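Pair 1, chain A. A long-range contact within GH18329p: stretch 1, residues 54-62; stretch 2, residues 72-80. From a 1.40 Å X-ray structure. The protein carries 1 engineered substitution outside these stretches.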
# COMPACT_ATOMS: atom_id res chain seq x y z
N ALA A 54 22.56 -3.07 11.62
CA ALA A 54 23.06 -2.47 10.39
C ALA A 54 22.05 -2.58 9.24
O ALA A 54 22.35 -3.15 8.19
CB ALA A 54 24.40 -3.11 9.99
N PRO A 55 20.84 -2.02 9.44
CA PRO A 55 19.84 -2.11 8.38
C PRO A 55 20.27 -1.36 7.12
O PRO A 55 21.11 -0.46 7.16
CB PRO A 55 18.60 -1.45 9.01
CG PRO A 55 19.16 -0.54 10.06
CD PRO A 55 20.37 -1.24 10.60
N TYR A 56 19.67 -1.73 5.99
CA TYR A 56 20.04 -1.12 4.72
C TYR A 56 18.82 -0.93 3.83
O TYR A 56 17.84 -1.68 3.90
CB TYR A 56 21.10 -1.96 3.99
CG TYR A 56 20.70 -3.38 3.67
CD1 TYR A 56 20.15 -3.72 2.43
CD2 TYR A 56 20.88 -4.40 4.60
CE1 TYR A 56 19.78 -5.02 2.14
CE2 TYR A 56 20.51 -5.71 4.31
CZ TYR A 56 19.96 -6.01 3.09
OH TYR A 56 19.60 -7.32 2.82
N VAL A 57 18.91 0.08 2.98
CA VAL A 57 17.85 0.33 2.01
C VAL A 57 17.70 -0.86 1.07
O VAL A 57 18.67 -1.36 0.47
CB VAL A 57 18.15 1.62 1.22
CG1 VAL A 57 17.17 1.79 0.07
CG2 VAL A 57 18.11 2.83 2.14
N GLY A 58 16.46 -1.35 0.98
CA GLY A 58 16.14 -2.51 0.17
C GLY A 58 15.85 -3.74 1.02
O GLY A 58 15.25 -4.71 0.52
N GLN A 59 16.27 -3.71 2.28
CA GLN A 59 16.07 -4.84 3.19
C GLN A 59 14.58 -5.06 3.46
O GLN A 59 13.83 -4.10 3.63
CB GLN A 59 16.81 -4.58 4.50
CG GLN A 59 16.94 -5.79 5.43
CD GLN A 59 17.68 -5.43 6.71
OE1 GLN A 59 18.11 -4.29 6.89
NE2 GLN A 59 17.83 -6.40 7.61
N ILE A 60 14.17 -6.32 3.49
CA ILE A 60 12.80 -6.67 3.85
C ILE A 60 12.81 -7.11 5.30
O ILE A 60 13.54 -8.02 5.70
CB ILE A 60 12.24 -7.78 2.96
CG1 ILE A 60 12.38 -7.42 1.48
CG2 ILE A 60 10.79 -8.03 3.28
CD1 ILE A 60 11.71 -6.11 1.08
N VAL A 61 11.98 -6.44 6.10
CA VAL A 61 11.98 -6.61 7.55
C VAL A 61 10.56 -6.87 8.07
O VAL A 61 9.59 -6.85 7.30
CB VAL A 61 12.57 -5.36 8.26
CG1 VAL A 61 14.02 -5.14 7.83
CG2 VAL A 61 11.74 -4.12 7.95
N ALA A 62 10.46 -7.14 9.37
CA ALA A 62 9.18 -7.19 10.08
C ALA A 62 9.06 -5.92 10.91
O ALA A 62 10.04 -5.53 11.55
CB ALA A 62 9.10 -8.42 10.97
N TYR A 72 3.94 -6.43 10.38
CA TYR A 72 3.82 -6.41 8.93
C TYR A 72 5.16 -6.60 8.24
O TYR A 72 6.21 -6.23 8.78
CB TYR A 72 3.20 -5.08 8.49
CG TYR A 72 1.77 -4.94 8.94
CD1 TYR A 72 0.75 -5.59 8.26
CD2 TYR A 72 1.43 -4.19 10.07
CE1 TYR A 72 -0.57 -5.49 8.67
CE2 TYR A 72 0.11 -4.07 10.48
CZ TYR A 72 -0.88 -4.73 9.78
OH TYR A 72 -2.20 -4.63 10.17
N ARG A 73 5.12 -7.14 7.02
CA ARG A 73 6.29 -7.13 6.16
C ARG A 73 6.52 -5.74 5.60
O ARG A 73 5.59 -5.07 5.13
CB ARG A 73 6.13 -8.13 5.01
CG ARG A 73 5.89 -9.58 5.47
CD ARG A 73 6.04 -10.59 4.35
NE ARG A 73 5.05 -10.40 3.29
CZ ARG A 73 5.00 -11.16 2.20
NH1 ARG A 73 5.88 -12.14 2.03
NH2 ARG A 73 4.08 -10.93 1.27
N ALA A 74 7.77 -5.30 5.61
CA ALA A 74 8.08 -3.95 5.16
C ALA A 74 9.42 -3.90 4.46
O ALA A 74 10.34 -4.66 4.77
CB ALA A 74 8.05 -2.97 6.34
N GLU A 75 9.54 -2.98 3.51
CA GLU A 75 10.76 -2.71 2.77
C GLU A 75 11.37 -1.40 3.26
O GLU A 75 10.68 -0.38 3.34
CB GLU A 75 10.45 -2.65 1.27
CG GLU A 75 11.61 -2.21 0.39
CD GLU A 75 11.20 -1.99 -1.05
OE1 GLU A 75 10.02 -2.21 -1.40
OE2 GLU A 75 12.07 -1.59 -1.84
N ILE A 76 12.65 -1.42 3.61
CA ILE A 76 13.32 -0.17 3.97
C ILE A 76 13.56 0.65 2.71
O ILE A 76 14.25 0.21 1.78
CB ILE A 76 14.64 -0.44 4.71
CG1 ILE A 76 14.38 -1.22 6.00
CG2 ILE A 76 15.38 0.88 4.99
CD1 ILE A 76 15.62 -1.46 6.85
N VAL A 77 12.98 1.84 2.66
CA VAL A 77 13.19 2.67 1.48
C VAL A 77 14.10 3.87 1.76
O VAL A 77 14.60 4.49 0.82
CB VAL A 77 11.86 3.14 0.86
CG1 VAL A 77 11.05 1.92 0.40
CG2 VAL A 77 11.08 3.97 1.83
N ASP A 78 14.34 4.18 3.03
CA ASP A 78 15.27 5.25 3.38
C ASP A 78 15.66 5.11 4.84
O ASP A 78 14.93 4.52 5.64
CB ASP A 78 14.66 6.64 3.10
CG ASP A 78 15.70 7.71 2.77
OD1 ASP A 78 16.92 7.44 2.86
OD2 ASP A 78 15.28 8.83 2.39
N ILE A 79 16.84 5.63 5.17
CA ILE A 79 17.36 5.63 6.53
C ILE A 79 18.00 6.99 6.78
O ILE A 79 18.78 7.46 5.95
CB ILE A 79 18.41 4.52 6.75
CG1 ILE A 79 17.84 3.13 6.44
CG2 ILE A 79 18.96 4.57 8.17
CD1 ILE A 79 18.89 2.05 6.49
N MET A 80 17.67 7.62 7.90
CA MET A 80 18.21 8.94 8.19
C MET A 80 18.46 9.07 9.68
O MET A 80 17.88 8.33 10.48
CB MET A 80 17.25 10.02 7.71
CG MET A 80 15.84 9.83 8.21
SD MET A 80 14.68 9.94 6.85
CE MET A 80 14.87 8.33 6.12
O HOH W 1 13.85 -4.31 -1.89

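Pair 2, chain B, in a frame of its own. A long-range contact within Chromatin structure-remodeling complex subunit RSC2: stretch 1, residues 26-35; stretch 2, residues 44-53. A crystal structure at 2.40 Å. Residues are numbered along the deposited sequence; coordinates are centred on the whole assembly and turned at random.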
# COMPACT_ATOMS: atom_id res chain seq x y z
N SER B 26 -10.43 -14.31 15.95
CA SER B 26 -10.51 -12.86 15.92
C SER B 26 -9.14 -12.21 16.01
O SER B 26 -8.32 -12.56 16.86
CB SER B 26 -11.41 -12.35 17.05
OG SER B 26 -12.74 -12.80 16.89
N TYR B 27 -8.89 -11.26 15.11
CA TYR B 27 -7.64 -10.52 15.09
C TYR B 27 -7.91 -9.04 15.30
O TYR B 27 -8.82 -8.47 14.69
CB TYR B 27 -6.92 -10.74 13.76
CG TYR B 27 -6.49 -12.18 13.52
CD1 TYR B 27 -7.34 -13.09 12.91
CD2 TYR B 27 -5.23 -12.62 13.91
CE1 TYR B 27 -6.95 -14.40 12.69
CE2 TYR B 27 -4.83 -13.92 13.70
CZ TYR B 27 -5.70 -14.81 13.09
OH TYR B 27 -5.31 -16.11 12.88
N HIS B 28 -7.13 -8.41 16.18
CA HIS B 28 -7.30 -7.00 16.47
C HIS B 28 -5.98 -6.26 16.35
O HIS B 28 -4.92 -6.87 16.40
CB HIS B 28 -7.87 -6.81 17.87
CG HIS B 28 -9.18 -7.50 18.09
ND1 HIS B 28 -9.28 -8.85 18.36
CD2 HIS B 28 -10.45 -7.02 18.10
CE1 HIS B 28 -10.55 -9.17 18.51
NE2 HIS B 28 -11.28 -8.08 18.36
N VAL B 29 -6.05 -4.94 16.20
CA VAL B 29 -4.84 -4.13 16.16
C VAL B 29 -4.03 -4.35 17.43
O VAL B 29 -4.58 -4.40 18.53
CB VAL B 29 -5.16 -2.63 15.99
CG1 VAL B 29 -3.88 -1.81 15.96
CG2 VAL B 29 -5.98 -2.41 14.73
N GLY B 30 -2.72 -4.50 17.28
CA GLY B 30 -1.84 -4.71 18.41
C GLY B 30 -1.61 -6.19 18.64
O GLY B 30 -0.84 -6.58 19.52
N ASP B 31 -2.28 -7.02 17.84
CA ASP B 31 -2.18 -8.47 17.95
C ASP B 31 -0.95 -9.02 17.25
O ASP B 31 -0.59 -8.57 16.16
CB ASP B 31 -3.43 -9.13 17.36
CG ASP B 31 -4.23 -9.88 18.38
OD1 ASP B 31 -3.71 -10.13 19.49
OD2 ASP B 31 -5.39 -10.24 18.08
N TRP B 32 -0.31 -10.00 17.88
CA TRP B 32 0.77 -10.74 17.23
C TRP B 32 0.19 -11.93 16.48
O TRP B 32 -0.61 -12.69 17.03
CB TRP B 32 1.79 -11.22 18.26
CG TRP B 32 2.42 -10.12 19.05
CD1 TRP B 32 2.06 -9.68 20.29
CD2 TRP B 32 3.55 -9.32 18.66
NE1 TRP B 32 2.88 -8.66 20.70
CE2 TRP B 32 3.80 -8.42 19.71
CE3 TRP B 32 4.36 -9.28 17.52
CZ2 TRP B 32 4.84 -7.48 19.66
CZ3 TRP B 32 5.39 -8.35 17.48
CH2 TRP B 32 5.62 -7.47 18.54
N ALA B 33 0.58 -12.10 15.22
CA ALA B 33 0.05 -13.21 14.43
C ALA B 33 1.03 -13.74 13.39
O ALA B 33 2.12 -13.21 13.20
CB ALA B 33 -1.27 -12.83 13.78
N LEU B 34 0.61 -14.81 12.72
CA LEU B 34 1.40 -15.44 11.68
C LEU B 34 0.76 -15.20 10.31
O LEU B 34 -0.45 -15.38 10.13
CB LEU B 34 1.51 -16.95 11.95
CG LEU B 34 1.87 -17.35 13.38
CD1 LEU B 34 1.68 -18.84 13.59
CD2 LEU B 34 3.29 -16.92 13.72
N LEU B 35 1.58 -14.79 9.35
CA LEU B 35 1.09 -14.53 8.00
C LEU B 35 1.72 -15.50 7.02
O LEU B 35 2.90 -15.84 7.14
CB LEU B 35 1.39 -13.08 7.59
CG LEU B 35 0.54 -12.03 8.32
CD1 LEU B 35 1.24 -10.68 8.36
CD2 LEU B 35 -0.84 -11.92 7.68
N PRO B 44 5.86 -19.31 8.75
CA PRO B 44 5.08 -18.08 8.61
C PRO B 44 5.82 -16.80 9.01
O PRO B 44 6.68 -16.82 9.89
CB PRO B 44 3.89 -18.31 9.54
CG PRO B 44 3.79 -19.78 9.68
CD PRO B 44 5.20 -20.27 9.65
N ILE B 45 5.47 -15.70 8.35
CA ILE B 45 5.95 -14.39 8.74
C ILE B 45 5.39 -14.06 10.11
O ILE B 45 4.18 -14.14 10.33
CB ILE B 45 5.43 -13.30 7.78
CG1 ILE B 45 5.78 -13.64 6.33
CG2 ILE B 45 5.98 -11.93 8.16
CD1 ILE B 45 5.16 -12.68 5.32
N VAL B 46 6.26 -13.68 11.05
CA VAL B 46 5.77 -13.19 12.32
C VAL B 46 5.54 -11.69 12.22
O VAL B 46 6.44 -10.95 11.82
CB VAL B 46 6.75 -13.49 13.46
CG1 VAL B 46 6.16 -13.04 14.79
CG2 VAL B 46 7.08 -14.97 13.50
N GLY B 47 4.34 -11.25 12.55
CA GLY B 47 3.99 -9.85 12.46
C GLY B 47 3.01 -9.39 13.53
O GLY B 47 2.41 -10.21 14.22
N GLN B 48 2.88 -8.08 13.68
CA GLN B 48 1.89 -7.50 14.59
C GLN B 48 0.95 -6.58 13.82
O GLN B 48 1.40 -5.75 13.03
CB GLN B 48 2.58 -6.74 15.72
CG GLN B 48 1.60 -6.10 16.70
CD GLN B 48 2.29 -5.41 17.86
OE1 GLN B 48 3.41 -4.93 17.74
NE2 GLN B 48 1.61 -5.36 19.00
N ILE B 49 -0.35 -6.73 14.04
CA ILE B 49 -1.34 -5.93 13.33
C ILE B 49 -1.40 -4.46 13.77
O ILE B 49 -1.76 -4.16 14.90
CB ILE B 49 -2.74 -6.56 13.45
CG1 ILE B 49 -2.71 -7.99 12.91
CG2 ILE B 49 -3.76 -5.71 12.71
CD1 ILE B 49 -3.96 -8.79 13.24
N PHE B 50 -1.04 -3.56 12.86
CA PHE B 50 -1.07 -2.13 13.16
C PHE B 50 -2.38 -1.46 12.75
O PHE B 50 -2.78 -0.46 13.35
CB PHE B 50 0.10 -1.41 12.50
CG PHE B 50 1.34 -1.37 13.34
CD1 PHE B 50 2.06 -2.53 13.61
CD2 PHE B 50 1.80 -0.17 13.86
CE1 PHE B 50 3.21 -2.49 14.38
CE2 PHE B 50 2.94 -0.12 14.64
CZ PHE B 50 3.65 -1.28 14.90
N ARG B 51 -3.05 -1.99 11.73
CA ARG B 51 -4.34 -1.45 11.32
C ARG B 51 -5.10 -2.38 10.38
O ARG B 51 -4.50 -3.22 9.71
CB ARG B 51 -4.19 -0.05 10.70
CG ARG B 51 -3.84 -0.05 9.23
CD ARG B 51 -3.77 1.36 8.67
NE ARG B 51 -3.60 1.36 7.22
CZ ARG B 51 -2.42 1.36 6.61
NH1 ARG B 51 -1.30 1.37 7.32
NH2 ARG B 51 -2.36 1.36 5.28
N LEU B 52 -6.42 -2.22 10.34
CA LEU B 52 -7.29 -3.03 9.50
C LEU B 52 -8.28 -2.14 8.78
O LEU B 52 -8.66 -1.08 9.28
CB LEU B 52 -8.06 -4.03 10.37
CG LEU B 52 -7.28 -4.99 11.27
CD1 LEU B 52 -8.12 -5.38 12.49
CD2 LEU B 52 -6.83 -6.23 10.51
N TRP B 53 -8.72 -2.56 7.59
CA TRP B 53 -9.68 -1.78 6.83
C TRP B 53 -10.26 -2.58 5.67
O TRP B 53 -9.72 -3.62 5.28
CB TRP B 53 -9.04 -0.51 6.29
CG TRP B 53 -8.09 -0.75 5.17
CD1 TRP B 53 -8.37 -0.71 3.83
CD2 TRP B 53 -6.69 -1.07 5.28
NE1 TRP B 53 -7.23 -0.98 3.10
CE2 TRP B 53 -6.19 -1.21 3.96
CE3 TRP B 53 -5.82 -1.25 6.35
CZ2 TRP B 53 -4.86 -1.52 3.70
CZ3 TRP B 53 -4.50 -1.56 6.09
CH2 TRP B 53 -4.03 -1.69 4.77

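The sharpest difference between the pairs lies at one matched couple beside the turn, Glu A75 in pair 1 and Gln B48 in pair 2, both with chi1 and chi2 in t. Gln B48 carries an amide and closes the gap directly, its NE2 donating to Gly B30 O at 2.8 Å. Glu A75 ends in a carboxylate, an acceptor facing another acceptor, and water 1 mediates: it donates to Gly A58 O at 2.8 Å and, weakly, to Glu A75 OE2 at 3.3 Å.

Around this point the backbones are nearly the same, 14 central residues superposing at 0.4 Å RMSD. In each pair a type II turn (Tyr A56 to Gln A59; His B28 to Asp B31) leads into a strand that runs antiparallel, with a marked twist, to the strand of the second stretch; the angles between strand directions are 138° and 131°. The turn glycines, Gly A58 and Gly B30, match, and at their positive phi a CB would be jammed against the preceding carbonyl. Each glycine donates to the partner strand: Gly A58 N to Ile A76 O at 2.8 Å, Gly B30 N to Ile B49 O at 2.6 Å. The same isoleucines donate back, Ile A76 N to Gln A59 O at 2.9 Å and Ile B49 N to Asp B31 O at 2.8 Å. Two residues on, Val A61 with Ala A74 and Ala B33 with Gly B47 form matching hydrogen-bonded bridges, with N-to-O distances of 2.8 Å from Val A61 N to Ala A74 O and from Ala B33 N to Gly B47 O.

A side chain at the last turn position braces the turn from within: Gln A59 OE1 accepts from Tyr A56 N at 3.1 Å, and the shorter Asp B31 reaches His B28 N through OD2 at 3.2 Å.

The apolar cluster keeps its centre. Ile A76 and Ile B49 coincide, as do Val A57 and Val B29, while Ile A79 gives way to Leu B52. Against the isoleucine CD1, pair 1 sets a proline, Pro A55 CB to Ile A76 CD1 at 3.7 Å, and pair 2 a tyrosine, Tyr B27 CB to Ile B49 CD1 at 3.6 Å, so CB serves in both although the side chains differ. Val A61 also brings CG1 to within 4.1 Å of Ile A76 CD1; its match, Ala B33, has no such branch.

On the face carrying Glu A75 or Gln B48, Ile A60 approaches with CD1 3.7 Å from Glu A75 CB. Trp B32 does the same job with a ring: Gln B48 CB lies over its face, 3.9 Å from the six-membered ring centroid, in a CH-pi contact. Farther along that face, Ala A62 is small, its CB coming no nearer to the other stretch than 4.2 Å, at Tyr A72 O, whereas Leu B34 extends CD2 to 4.3 Å from Val B46 CG2. The buried surface totals 607 Å² in pair 1 and 833 Å² in pair 2.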